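Local coordinates for protein Exo-arabinanase (Penicillium chrysogenum, PDB 3A72) that probably hydrolyses alpha-1,5-linked arabinan from a chain end, a fungal glycoside hydrolase built as a six-bladed beta-propeller and crystallised with arabinobiose, at residues 70-74 / 75-79; 121-124 / 125-128. All coordinates share one frame; numbering follows the deposited sequence.

Interaction 1: residues 70-74 / 75-79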
ATOM      1  N   VAL A  70      12.440 -11.673   3.765  1.00  6.71           N
ATOM      2  CA  VAL A  70      13.022 -10.554   4.518  1.00  6.80           C
ATOM      3  C   VAL A  70      12.757 -10.840   5.990  1.00  6.12           C
ATOM      4  O   VAL A  70      11.603 -10.851   6.444  1.00  6.33           O
ATOM      5  CB  VAL A  70      12.482  -9.208   4.078  1.00  6.86           C
ATOM      6  CG1 VAL A  70      13.361  -8.101   4.694  1.00  8.24           C
ATOM      7  CG2 VAL A  70      12.469  -9.082   2.531  1.00  8.43           C
ATOM      8  N   HIS A  71      13.849 -11.099   6.734  1.00  7.22           N
ATOM      9  CA  HIS A  71      13.770 -11.404   8.148  1.00  7.62           C
ATOM     10  C   HIS A  71      14.122 -10.167   8.985  1.00  7.41           C
ATOM     11  O   HIS A  71      14.827  -9.253   8.552  1.00  7.66           O
ATOM     12  CB  HIS A  71      14.756 -12.511   8.498  1.00  8.55           C
ATOM     13  CG  HIS A  71      14.501 -13.790   7.835  1.00  8.51           C
ATOM     14  ND1 HIS A  71      13.671 -14.761   8.301  1.00 10.92           N
ATOM     15  CD2 HIS A  71      15.015 -14.263   6.684  1.00 10.26           C
ATOM     16  CE1 HIS A  71      13.687 -15.799   7.420  1.00 11.48           C
ATOM     17  NE2 HIS A  71      14.487 -15.524   6.463  1.00 12.99           N
ATOM     18  N   ASP A  72      13.602 -10.203  10.236  1.00  7.11           N
ATOM     19  CA  ASP A  72      13.829  -9.104  11.169  1.00  6.62           C
ATOM     20  C   ASP A  72      15.185  -9.235  11.821  1.00  7.12           C
ATOM     21  O   ASP A  72      15.343  -9.661  12.974  1.00  8.25           O
ATOM     22  CB  ASP A  72      12.737  -9.072  12.223  1.00  6.64           C
ATOM     23  CG  ASP A  72      12.817  -7.803  13.091  1.00  6.06           C
ATOM     24  OD1 ASP A  72      13.778  -7.011  12.927  1.00  6.93           O
ATOM     25  OD2 ASP A  72      11.897  -7.646  13.937  1.00  6.09           O
ATOM     26  N   THR A  73      16.229  -8.882  11.058  1.00  7.74           N
ATOM     27  CA  THR A  73      17.586  -8.924  11.532  1.00  9.37           C
ATOM     28  C   THR A  73      17.920  -7.764  12.471  1.00  9.04           C
ATOM     29  O   THR A  73      18.900  -7.831  13.199  1.00 11.80           O
ATOM     30  CB  THR A  73      18.584  -8.913  10.347  1.00  9.77           C
ATOM     31  OG1 THR A  73      18.375  -7.719   9.616  1.00 10.10           O
ATOM     32  CG2 THR A  73      18.392 -10.139   9.485  1.00 11.69           C
ATOM     33  N   VAL A  74      17.110  -6.685  12.442  1.00  8.17           N
ATOM     34  CA  VAL A  74      17.433  -5.515  13.248  1.00  8.66           C
ATOM     35  C   VAL A  74      16.915  -5.688  14.688  1.00  8.58           C
ATOM     36  O   VAL A  74      17.693  -5.370  15.645  1.00 10.51           O
ATOM     37  CB  VAL A  74      16.953  -4.251  12.571  1.00  8.81           C
ATOM     38  CG1 VAL A  74      15.474  -4.215  12.292  1.00  8.79           C
ATOM     39  CG2 VAL A  74      17.419  -3.074  13.432  1.00 12.05           C
ATOM     40  N   ASN A  75      15.692  -6.145  14.885  1.00  6.75           N
ATOM     41  CA  ASN A  75      15.124  -6.284  16.204  1.00  6.80           C
ATOM     42  C   ASN A  75      14.907  -7.710  16.670  1.00  6.70           C
ATOM     43  O   ASN A  75      14.814  -7.973  17.862  1.00  8.66           O
ATOM     44  CB  ASN A  75      13.760  -5.596  16.268  1.00  6.97           C
ATOM     45  CG  ASN A  75      13.824  -4.096  16.062  1.00  6.74           C
ATOM     46  OD1 ASN A  75      14.776  -3.420  16.460  1.00  9.46           O
ATOM     47  ND2 ASN A  75      12.769  -3.562  15.459  1.00  7.07           N
ATOM     48  N   GLY A  76      14.725  -8.645  15.754  1.00  7.24           N
ATOM     49  CA  GLY A  76      14.397  -9.985  16.086  1.00  7.65           C
ATOM     50  C   GLY A  76      12.955 -10.195  16.525  1.00  7.32           C
ATOM     51  O   GLY A  76      12.629 -11.264  17.029  1.00 10.00           O
ATOM     52  N   TYR A  77      12.112  -9.215  16.366  1.00  6.18           N
ATOM     53  CA  TYR A  77      10.710  -9.253  16.785  1.00  6.61           C
ATOM     54  C   TYR A  77       9.856 -10.022  15.798  1.00  6.12           C
ATOM     55  O   TYR A  77       8.923 -10.769  16.179  1.00  6.86           O
ATOM     56  CB  TYR A  77      10.111  -7.868  16.949  1.00  6.48           C
ATOM     57  CG  TYR A  77      10.793  -6.920  17.912  1.00  6.60           C
ATOM     58  CD1 TYR A  77      11.657  -7.357  18.911  1.00  8.81           C
ATOM     59  CD2 TYR A  77      10.609  -5.548  17.805  1.00  7.27           C
ATOM     60  CE1 TYR A  77      12.273  -6.455  19.764  1.00 11.17           C
ATOM     61  CE2 TYR A  77      11.213  -4.643  18.625  1.00  8.47           C
ATOM     62  CZ  TYR A  77      12.046  -5.088  19.593  1.00 10.18           C
ATOM     63  OH  TYR A  77      12.664  -4.142  20.409  1.00 13.37           O
ATOM     64  N   GLY A  78      10.119  -9.799  14.508  1.00  6.02           N
ATOM     65  CA  GLY A  78       9.291 -10.306  13.409  1.00  6.17           C
ATOM     66  C   GLY A  78       8.854  -9.155  12.515  1.00  5.11           C
ATOM     67  O   GLY A  78       8.359  -8.134  12.997  1.00  5.69           O
ATOM     68  N   LEU A  79       9.068  -9.350  11.207  1.00  5.27           N
ATOM     69  CA  LEU A  79       8.524  -8.383  10.208  1.00  4.94           C
ATOM     70  C   LEU A  79       7.110  -8.811   9.940  1.00  4.70           C
ATOM     71  O   LEU A  79       6.853  -9.790   9.222  1.00  5.35           O
ATOM     72  CB  LEU A  79       9.391  -8.338   8.965  1.00  5.39           C
ATOM     73  CG  LEU A  79      10.831  -7.895   9.168  1.00  5.85           C
ATOM     74  CD1 LEU A  79      11.519  -7.647   7.829  1.00  6.97           C
ATOM     75  CD2 LEU A  79      10.941  -6.661  10.102  1.00  7.17           C
TER
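The carboxylate of Asp72 is approached out of its plane by the backbone N of Asn75, which stands above the group, 42° out of it, and makes a 2.9 Å hydrogen bond to Asp72 OD1. Asp72 OD2 turns its anti lone pair, the one away from OD1, to Gly78 N at 2.9 Å. A second, weak bond reaches the same OD2 from Tyr77 N, bent far from straight. The other flat group is the Tyr77 ring, one face of which carries Asn75 CB, 3.4 Å above the plane and over the ring centre.

Asp72 holds its CG opposite the backbone N (chi1 -171°), which sends the carboxylate into the bend of the chain, where the amides of Asn75, Tyr77 and Gly78 point at it. Asp72 O takes a weak bond from Gly76 N at 3.0 Å. Aspartate suits this place because its short side chain brings two acceptors close to the backbone. At Gly76 the positive phi merely favours glycine; at Gly78 a side chain would be jammed against the carbonyl O of Tyr77, which calls for it. Beneath the polar part, Leu79 supplies the apolar floor: Leu79 CD2 lies 3.7 Å from Asp72 CB, and Leu79 CD1 lies 3.7 Å from Val70 CG1, the two branched side chains crossing at a slant. Outside the bend, Ser106 OG also bonds OD2, while Asn75 ND2 reaches Ser106 OG and Asp115 OD2, tying the loop to the neighbouring sheet.

Two good backbone N-H bonds, from Asn75 and Gly78, a weak third from Tyr77 N, and the hydroxyl of Ser106 probably stabilise the negative charge of this buried group and hold it in one orientation, bonded to both its own turn and the next sheet.

Interaction 2: residues 121-124 / 125-128; sequences SQDD and GMTW
Two first torsions near +60° bring Asp123 and Thr127 together: chi1 of 54° tucks the Asp123 carboxylate between its own backbone N and carbonyl carbon, and chi1 of 64° does the same for Thr127 OG1. The side chains then cross at about a right angle, and Thr127 OG1 gives its proton to Asp123 OD2 over a short 2.6 Å. Asp123 OD1 takes the backbone N of Thr127 at 2.9 Å, on the syn side and close to the carboxylate plane, so both oxygens of the acid grip one residue. Met126 N adds a weak bond to Asp123 OD1 at 3.0 Å. Threonine suits this position because its hydroxyl can donate to the acid and still accept from a water, which in turn accepts from Gln122 N.

Ser121 works from the other end of the turn. Ser121 OG receives Gly125 N at 2.8 Å, and Ser121 CB sits over one face of Trp128, 3.7 Å from the centroid of the six-membered ring, a CH-pi contact. At Gly125 a side chain would be jammed against the carbonyl O of Asp124, while Trp128 NE1 and Gly125 O both bond Ser68 OG on the adjacent sheet.

Serine, aspartate, glycine, threonine and tryptophan at this spacing, SQDDGMTW, form an Asp box, the hairpin turn between the third and fourth strands of a propeller blade in sialidase-like folds.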
ATOM      1  N   SER A 121      17.686  -4.312  -1.230  1.00  6.28           N
ATOM      2  CA  SER A 121      18.276  -5.346  -2.028  1.00  6.48           C
ATOM      3  C   SER A 121      18.901  -4.748  -3.281  1.00  6.70           C
ATOM      4  O   SER A 121      18.259  -3.919  -3.968  1.00  7.40           O
ATOM      5  CB  SER A 121      17.192  -6.354  -2.484  1.00  6.80           C
ATOM      6  OG  SER A 121      17.719  -7.275  -3.430  1.00  7.54           O
ATOM      7  N   GLN A 122      20.136  -5.133  -3.573  1.00  7.24           N
ATOM      8  CA  GLN A 122      20.830  -4.670  -4.742  1.00  7.98           C
ATOM      9  C   GLN A 122      20.801  -5.692  -5.859  1.00  9.33           C
ATOM     10  O   GLN A 122      21.387  -5.398  -6.932  1.00 13.50           O
ATOM     11  CB  GLN A 122      22.275  -4.330  -4.385  1.00 10.33           C
ATOM     12  CG  GLN A 122      22.438  -3.403  -3.237  1.00 10.82           C
ATOM     13  CD  GLN A 122      21.768  -2.075  -3.388  1.00 12.54           C
ATOM     14  OE1 GLN A 122      21.446  -1.508  -4.470  1.00 16.13           O
ATOM     15  NE2 GLN A 122      21.575  -1.483  -2.227  1.00 13.07           N
ATOM     16  N   ASP A 123      20.153  -6.819  -5.695  1.00  8.55           N
ATOM     17  CA  ASP A 123      20.160  -7.908  -6.649  1.00  8.71           C
ATOM     18  C   ASP A 123      18.761  -8.347  -6.964  1.00  8.43           C
ATOM     19  O   ASP A 123      18.466  -9.571  -7.149  1.00 10.76           O
ATOM     20  CB  ASP A 123      21.021  -9.090  -6.126  1.00 10.14           C
ATOM     21  CG  ASP A 123      20.608  -9.570  -4.748  1.00  9.72           C
ATOM     22  OD1 ASP A 123      19.507  -9.221  -4.259  1.00  8.84           O
ATOM     23  OD2 ASP A 123      21.407 -10.333  -4.146  1.00 11.15           O
ATOM     24  N   ASP A 124      17.853  -7.365  -7.087  1.00  9.22           N
ATOM     25  CA  ASP A 124      16.499  -7.625  -7.601  1.00  9.26           C
ATOM     26  C   ASP A 124      15.723  -8.542  -6.678  1.00  9.01           C
ATOM     27  O   ASP A 124      14.793  -9.242  -7.087  1.00 10.60           O
ATOM     28  CB  ASP A 124      16.499  -8.129  -9.056  1.00 11.60           C
ATOM     29  CG  ASP A 124      17.055  -7.121 -10.058  1.00 15.63           C
ATOM     30  OD1 ASP A 124      16.994  -5.945  -9.777  1.00 15.57           O
ATOM     31  OD2 ASP A 124      17.505  -7.493 -11.172  1.00 27.06           O
ATOM     32  N   GLY A 125      15.996  -8.459  -5.365  1.00  7.93           N
ATOM     33  CA  GLY A 125      15.213  -9.203  -4.393  1.00  7.80           C
ATOM     34  C   GLY A 125      15.761 -10.550  -3.983  1.00  7.95           C
ATOM     35  O   GLY A 125      15.016 -11.311  -3.329  1.00  9.53           O
ATOM     36  N   MET A 126      16.996 -10.876  -4.339  1.00  8.39           N
ATOM     37  CA  MET A 126      17.568 -12.132  -3.878  1.00  8.10           C
ATOM     38  C   MET A 126      18.111 -12.067  -2.441  1.00  8.74           C
ATOM     39  O   MET A 126      17.963 -13.035  -1.686  1.00  9.66           O
ATOM     40  CB  MET A 126      18.636 -12.618  -4.841  1.00 11.22           C
ATOM     41  CG  MET A 126      18.116 -12.845  -6.266  1.00 12.25           C
ATOM     42  SD  MET A 126      16.823 -14.064  -6.407  1.00 18.36           S
ATOM     43  CE  MET A 126      17.598 -15.485  -5.741  1.00 33.49           C
ATOM     44  N   THR A 127      18.751 -10.955  -2.121  1.00  7.87           N
ATOM     45  CA  THR A 127      19.323 -10.747  -0.806  1.00  8.28           C
ATOM     46  C   THR A 127      18.973  -9.367  -0.295  1.00  7.96           C
ATOM     47  O   THR A 127      18.718  -8.440  -1.072  1.00  8.49           O
ATOM     48  CB  THR A 127      20.848 -10.967  -0.739  1.00 10.03           C
ATOM     49  OG1 THR A 127      21.467  -9.972  -1.561  1.00 10.79           O
ATOM     50  CG2 THR A 127      21.210 -12.358  -1.200  1.00 12.61           C
ATOM     51  N   TRP A 128      18.989  -9.216   1.026  1.00  8.10           N
ATOM     52  CA  TRP A 128      18.475  -8.008   1.706  1.00  7.70           C
ATOM     53  C   TRP A 128      19.423  -7.613   2.818  1.00  7.43           C
ATOM     54  O   TRP A 128      20.008  -8.467   3.511  1.00  8.63           O
ATOM     55  CB  TRP A 128      17.097  -8.287   2.347  1.00  7.38           C
ATOM     56  CG  TRP A 128      16.085  -8.697   1.337  1.00  6.60           C
ATOM     57  CD1 TRP A 128      15.775  -9.958   0.925  1.00  6.97           C
ATOM     58  CD2 TRP A 128      15.264  -7.828   0.593  1.00  6.44           C
ATOM     59  NE1 TRP A 128      14.793  -9.839  -0.019  1.00  7.17           N
ATOM     60  CE2 TRP A 128      14.441  -8.577  -0.260  1.00  6.50           C
ATOM     61  CE3 TRP A 128      15.094  -6.417   0.578  1.00  6.84           C
ATOM     62  CZ2 TRP A 128      13.527  -7.988  -1.107  1.00  6.64           C
ATOM     63  CZ3 TRP A 128      14.178  -5.840  -0.261  1.00  7.14           C
ATOM     64  CH2 TRP A 128      13.375  -6.626  -1.102  1.00  6.70           C
TER
HETATM   65  O   HOH W   1      21.522  -7.005  -1.972  1.00 10.20           O

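Both contacts serve the blade made of strands 82-87, 100-106, 114-121 and 129-137. Interaction 1 is the passage into it from the preceding blade, after strand 65-70, whereas interaction 2 is the turn joining its last two strands. They bear on different ends of that pair: interaction 1 reaches the start of strand 114-121, while residues 121-128 start at its last residue. Their centres are about 16 Å apart, yet they meet where Val70 CG2 packs 3.5 Å from Trp128 CE2, at the junction of the two blades. Interaction 1 lies outside the sugar site: the Leu79 side chain is about 12 Å from a bound alpha-L-arabinofuranose, so it does not touch it.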